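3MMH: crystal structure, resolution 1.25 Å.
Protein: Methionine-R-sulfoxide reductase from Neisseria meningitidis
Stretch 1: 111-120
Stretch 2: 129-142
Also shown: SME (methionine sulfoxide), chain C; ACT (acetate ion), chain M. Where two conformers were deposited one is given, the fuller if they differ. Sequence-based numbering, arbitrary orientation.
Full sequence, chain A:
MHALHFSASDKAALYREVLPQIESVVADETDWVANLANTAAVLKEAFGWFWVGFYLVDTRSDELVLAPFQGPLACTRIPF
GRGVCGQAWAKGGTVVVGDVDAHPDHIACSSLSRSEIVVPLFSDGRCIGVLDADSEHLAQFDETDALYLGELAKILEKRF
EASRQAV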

# COMPACT_ATOMS: atom_id res chain seq x y z
N SER A 111 17.39 6.82 3.35
CA SER A 111 18.72 6.87 4.00
C SER A 111 18.70 6.11 5.34
O SER A 111 19.74 5.82 5.90
N LEU A 112 17.54 5.79 5.88
CA LEU A 112 17.41 5.30 7.28
C LEU A 112 17.50 3.74 7.40
O LEU A 112 17.71 3.23 8.48
N SER A 113 17.29 3.01 6.29
CA SER A 113 17.33 1.56 6.40
C SER A 113 18.77 1.04 6.55
O SER A 113 19.71 1.51 5.90
N ARG A 114 18.91 0.07 7.43
CA ARG A 114 20.16 -0.61 7.76
C ARG A 114 20.24 -2.09 7.44
O ARG A 114 21.35 -2.62 7.28
N SER A 115 19.12 -2.78 7.34
CA SER A 115 19.13 -4.18 6.97
C SER A 115 17.90 -4.48 6.14
O SER A 115 16.96 -3.68 6.14
N GLU A 116 17.89 -5.56 5.38
CA GLU A 116 16.87 -5.83 4.39
C GLU A 116 16.78 -7.32 4.10
O GLU A 116 17.77 -8.07 4.22
N ILE A 117 15.63 -7.74 3.62
CA ILE A 117 15.45 -9.08 3.01
C ILE A 117 14.55 -8.93 1.78
O ILE A 117 13.60 -8.15 1.82
N VAL A 118 14.90 -9.62 0.72
CA VAL A 118 14.11 -9.69 -0.48
C VAL A 118 13.79 -11.13 -0.82
O VAL A 118 14.73 -11.93 -0.94
N VAL A 119 12.53 -11.46 -1.03
CA VAL A 119 12.10 -12.80 -1.39
C VAL A 119 11.36 -12.72 -2.76
O VAL A 119 10.35 -12.05 -2.88
N PRO A 120 11.87 -13.35 -3.79
CA PRO A 120 11.20 -13.34 -5.08
C PRO A 120 9.98 -14.23 -5.15
O PRO A 120 9.87 -15.24 -4.45
N GLY A 129 7.83 -10.74 -9.37
CA GLY A 129 7.98 -9.65 -8.40
C GLY A 129 8.77 -10.09 -7.21
O GLY A 129 9.27 -11.22 -7.16
N VAL A 130 8.85 -9.21 -6.22
CA VAL A 130 9.55 -9.48 -4.98
C VAL A 130 8.77 -8.91 -3.81
O VAL A 130 8.08 -7.88 -3.94
N LEU A 131 8.93 -9.56 -2.66
CA LEU A 131 8.64 -9.03 -1.33
C LEU A 131 9.90 -8.41 -0.76
O LEU A 131 10.90 -9.12 -0.71
N ASP A 132 9.84 -7.17 -0.39
CA ASP A 132 10.99 -6.50 0.20
C ASP A 132 10.60 -5.98 1.58
O ASP A 132 9.55 -5.37 1.76
N ALA A 133 11.48 -6.19 2.55
CA ALA A 133 11.31 -5.68 3.90
C ALA A 133 12.63 -5.04 4.36
O ALA A 133 13.70 -5.59 4.08
N ASP A 134 12.48 -3.91 5.06
CA ASP A 134 13.62 -3.12 5.47
C ASP A 134 13.47 -2.72 6.94
O ASP A 134 12.36 -2.56 7.43
N SER A 135 14.59 -2.58 7.61
CA SER A 135 14.63 -2.21 9.04
C SER A 135 15.67 -1.11 9.25
O SER A 135 16.70 -1.09 8.59
N GLU A 136 15.37 -0.23 10.18
CA GLU A 136 16.37 0.71 10.71
C GLU A 136 17.39 0.07 11.62
O GLU A 136 18.37 0.74 11.95
N HIS A 137 17.20 -1.19 12.04
CA HIS A 137 18.14 -1.91 12.94
C HIS A 137 19.07 -2.74 12.06
O HIS A 137 18.65 -3.18 10.97
N LEU A 138 20.32 -2.96 12.48
CA LEU A 138 21.20 -3.92 11.83
C LEU A 138 20.67 -5.34 12.08
O LEU A 138 20.17 -5.63 13.12
N ALA A 139 20.87 -6.23 11.09
CA ALA A 139 20.60 -7.67 11.25
C ALA A 139 19.22 -7.92 11.80
O ALA A 139 19.04 -8.90 12.55
N GLN A 140 18.21 -7.21 11.30
CA GLN A 140 16.85 -7.50 11.73
C GLN A 140 16.33 -8.78 11.08
O GLN A 140 15.38 -9.38 11.60
N PHE A 141 16.89 -9.17 9.95
CA PHE A 141 16.39 -10.28 9.17
C PHE A 141 17.42 -11.41 9.13
O PHE A 141 18.61 -11.18 8.94
N ASP A 142 16.94 -12.62 9.39
CA ASP A 142 17.79 -13.76 9.47
C ASP A 142 17.11 -14.99 8.85
O ASP A 142 16.17 -14.86 8.05

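Strands 115-120 and 129-135 pair antiparallel. As in any beta strand, the side chains alternate between two faces of the sheet. Ser-115, Ile-117, Val-119, Leu-131, Ala-133 and Ser-135 share one face. Glu-116, Val-118, Pro-120, Val-130, Asp-132 and Asp-134 share the other.

Apolar packing occurs on both faces. Ile-117 (chi1 t, chi2 t) touches both Ala-133 and Phe-141. Its CG2 is 4.0 Å from Ala-133 CB and 3.5 Å from Phe-141 CD1. That methyl sits over the face of the Phe-141 ring, a CH-pi contact. Phe-141 has chi1 m and its CA-to-CB bond points toward stretch 1. On the other face, Val-118 (t) places CG1 3.5 Å from CB of Val-130 (m). Beyond the strand, the CA-to-CB bond of Arg-114 points toward stretch 2, and Leu-138 CD1 covers one face of its guanidinium, 3.5 Å from Arg-114 NH2.

Ser-115 (p) is a direct polar link to the loop. Its OG donates to His-137 O (2.7 Å) and accepts from Gln-140 N (3.1 Å), which ties the loop after the second strand back to the first.

Three acids cluster on the face of Val-118. Glu-116 is extended (chi1 t, chi2 t), Asp-132 is t and Asp-134 is m. Glu-116 OE2 lies 2.5 Å from Asp-132 OD1, and Asp-132 OD2 lies 2.8 Å from Asp-134 OD2. Oxygens this close suggest that in each pair an acid group holds a proton; which one is not settled.

The bound methionine sulfoxide, a form of the enzyme's substrate, meets this cluster. SME N donates to Glu-116 OE1 (2.9 Å). Asp-132 OD2 is 3.3 Å from SME CE. Water 2 is hydrogen-bonded to Asp-134 OD1 (2.8 Å) and to Ser-113 OG (2.7 Å). Water 1 bridges Leu-112 O (2.7 Å) and Glu-136 OE1 (3.0 Å). Ser-135 OG (chi1 t) donates to acetate OXT (2.7 Å).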

# COMPACT_ATOMS: atom_id res chain seq x y z
CB SER A 111 19.16 8.32 4.31
OG SER A 111 18.23 8.94 5.21
CB LEU A 112 16.12 5.74 7.90
CG LEU A 112 15.89 7.25 7.95
CD1 LEU A 112 14.52 7.48 8.58
CD2 LEU A 112 16.97 7.84 8.85
CB SER A 113 16.58 0.90 5.26
OG SER A 113 17.13 1.37 4.08
CB ARG A 114 20.55 -0.35 9.22
CG ARG A 114 20.71 1.18 9.54
CD ARG A 114 21.41 1.49 10.82
NE ARG A 114 22.83 1.13 10.66
CZ ARG A 114 23.70 1.15 11.68
NH1 ARG A 114 23.27 1.43 12.90
NH2 ARG A 114 24.94 0.82 11.44
CB SER A 115 19.22 -5.09 8.20
OG SER A 115 18.10 -5.00 9.06
CB GLU A 116 17.25 -5.08 3.11
CG GLU A 116 16.33 -5.17 1.93
CD GLU A 116 16.61 -4.24 0.82
OE1 GLU A 116 17.64 -3.59 0.77
OE2 GLU A 116 15.79 -4.15 -0.16
CB ILE A 117 14.82 -10.07 3.98
CG1 ILE A 117 14.78 -11.47 3.39
CG2 ILE A 117 13.49 -9.62 4.52
CD1 ILE A 117 14.43 -12.59 4.41
CB VAL A 118 14.78 -8.99 -1.66
CG1 VAL A 118 13.89 -9.09 -2.92
CG2 VAL A 118 15.10 -7.53 -1.30
CB VAL A 119 11.16 -13.41 -0.34
CG1 VAL A 119 10.65 -14.79 -0.79
CG2 VAL A 119 11.80 -13.43 0.99
CB PRO A 120 12.30 -13.86 -6.04
CG PRO A 120 13.04 -14.87 -5.16
CD PRO A 120 13.07 -14.19 -3.78
CB VAL A 130 10.99 -8.98 -4.96
CG1 VAL A 130 11.85 -9.54 -6.13
CG2 VAL A 130 11.05 -7.43 -4.96
CB LEU A 131 8.07 -10.12 -0.46
CG LEU A 131 7.53 -9.78 0.92
CD1 LEU A 131 6.62 -10.94 1.47
CD2 LEU A 131 8.55 -9.37 1.90
CB ASP A 132 11.39 -5.28 -0.68
CG ASP A 132 12.55 -4.55 -0.12
OD1 ASP A 132 13.53 -5.16 0.19
OD2 ASP A 132 12.54 -3.32 -0.13
CB ALA A 133 10.85 -6.69 4.89
CB ASP A 134 13.82 -1.88 4.53
CG ASP A 134 13.91 -2.26 3.08
OD1 ASP A 134 15.04 -2.43 2.60
OD2 ASP A 134 12.81 -2.38 2.45
CB SER A 135 15.02 -3.40 9.85
OG SER A 135 15.08 -3.05 11.24
CB GLU A 136 15.67 1.82 11.48
CG GLU A 136 14.89 2.71 10.61
CD GLU A 136 14.47 4.00 11.36
OE1 GLU A 136 15.25 4.94 11.40
OE2 GLU A 136 13.29 4.04 11.81
CB HIS A 137 17.37 -2.84 13.90
CG HIS A 137 16.29 -2.15 14.63
ND1 HIS A 137 16.44 -0.89 15.17
CD2 HIS A 137 15.01 -2.51 14.86
CE1 HIS A 137 15.30 -0.52 15.75
NE2 HIS A 137 14.41 -1.47 15.54
CB LEU A 138 22.60 -3.82 12.39
CG LEU A 138 23.40 -2.64 11.94
CD1 LEU A 138 24.60 -2.40 12.84
CD2 LEU A 138 23.84 -2.74 10.50
CB ALA A 139 21.68 -8.34 12.26
CB GLN A 140 15.95 -6.31 11.42
CG GLN A 140 14.62 -6.44 12.16
CD GLN A 140 14.77 -6.40 13.68
OE1 GLN A 140 15.61 -5.65 14.17
NE2 GLN A 140 14.02 -7.23 14.42
CB PHE A 141 16.03 -9.88 7.73
CG PHE A 141 15.13 -8.68 7.70
CD1 PHE A 141 13.79 -8.83 7.94
CD2 PHE A 141 15.63 -7.41 7.47
CE1 PHE A 141 12.97 -7.70 7.92
CE2 PHE A 141 14.80 -6.31 7.48
CZ PHE A 141 13.46 -6.45 7.69
CB ASP A 142 18.24 -13.97 10.93
CG ASP A 142 17.14 -14.39 11.84
OD1 ASP A 142 16.05 -14.73 11.38
OD2 ASP A 142 17.34 -14.40 13.07
N SME C . 16.79 -1.42 -0.93
CA SME C . 16.17 -1.92 -2.18
CB SME C . 15.29 -0.87 -2.88
CG SME C . 13.84 -0.77 -2.38
S SME C . 13.69 0.13 -0.89
OE SME C . 14.63 -0.06 0.19
CE SME C . 11.98 -0.05 -0.59
C SME C . 17.21 -2.49 -3.10
O SME C . 16.83 -3.03 -4.14
OXT SME C . 18.46 -2.42 -2.76
C ACT M . 12.37 -1.30 12.22
O ACT M . 13.02 -0.30 11.78
OXT ACT M . 12.55 -2.49 11.83
CH3 ACT M . 11.43 -1.00 13.36
O HOH W 1 18.12 4.32 10.96
O HOH W 2 17.08 -0.62 2.22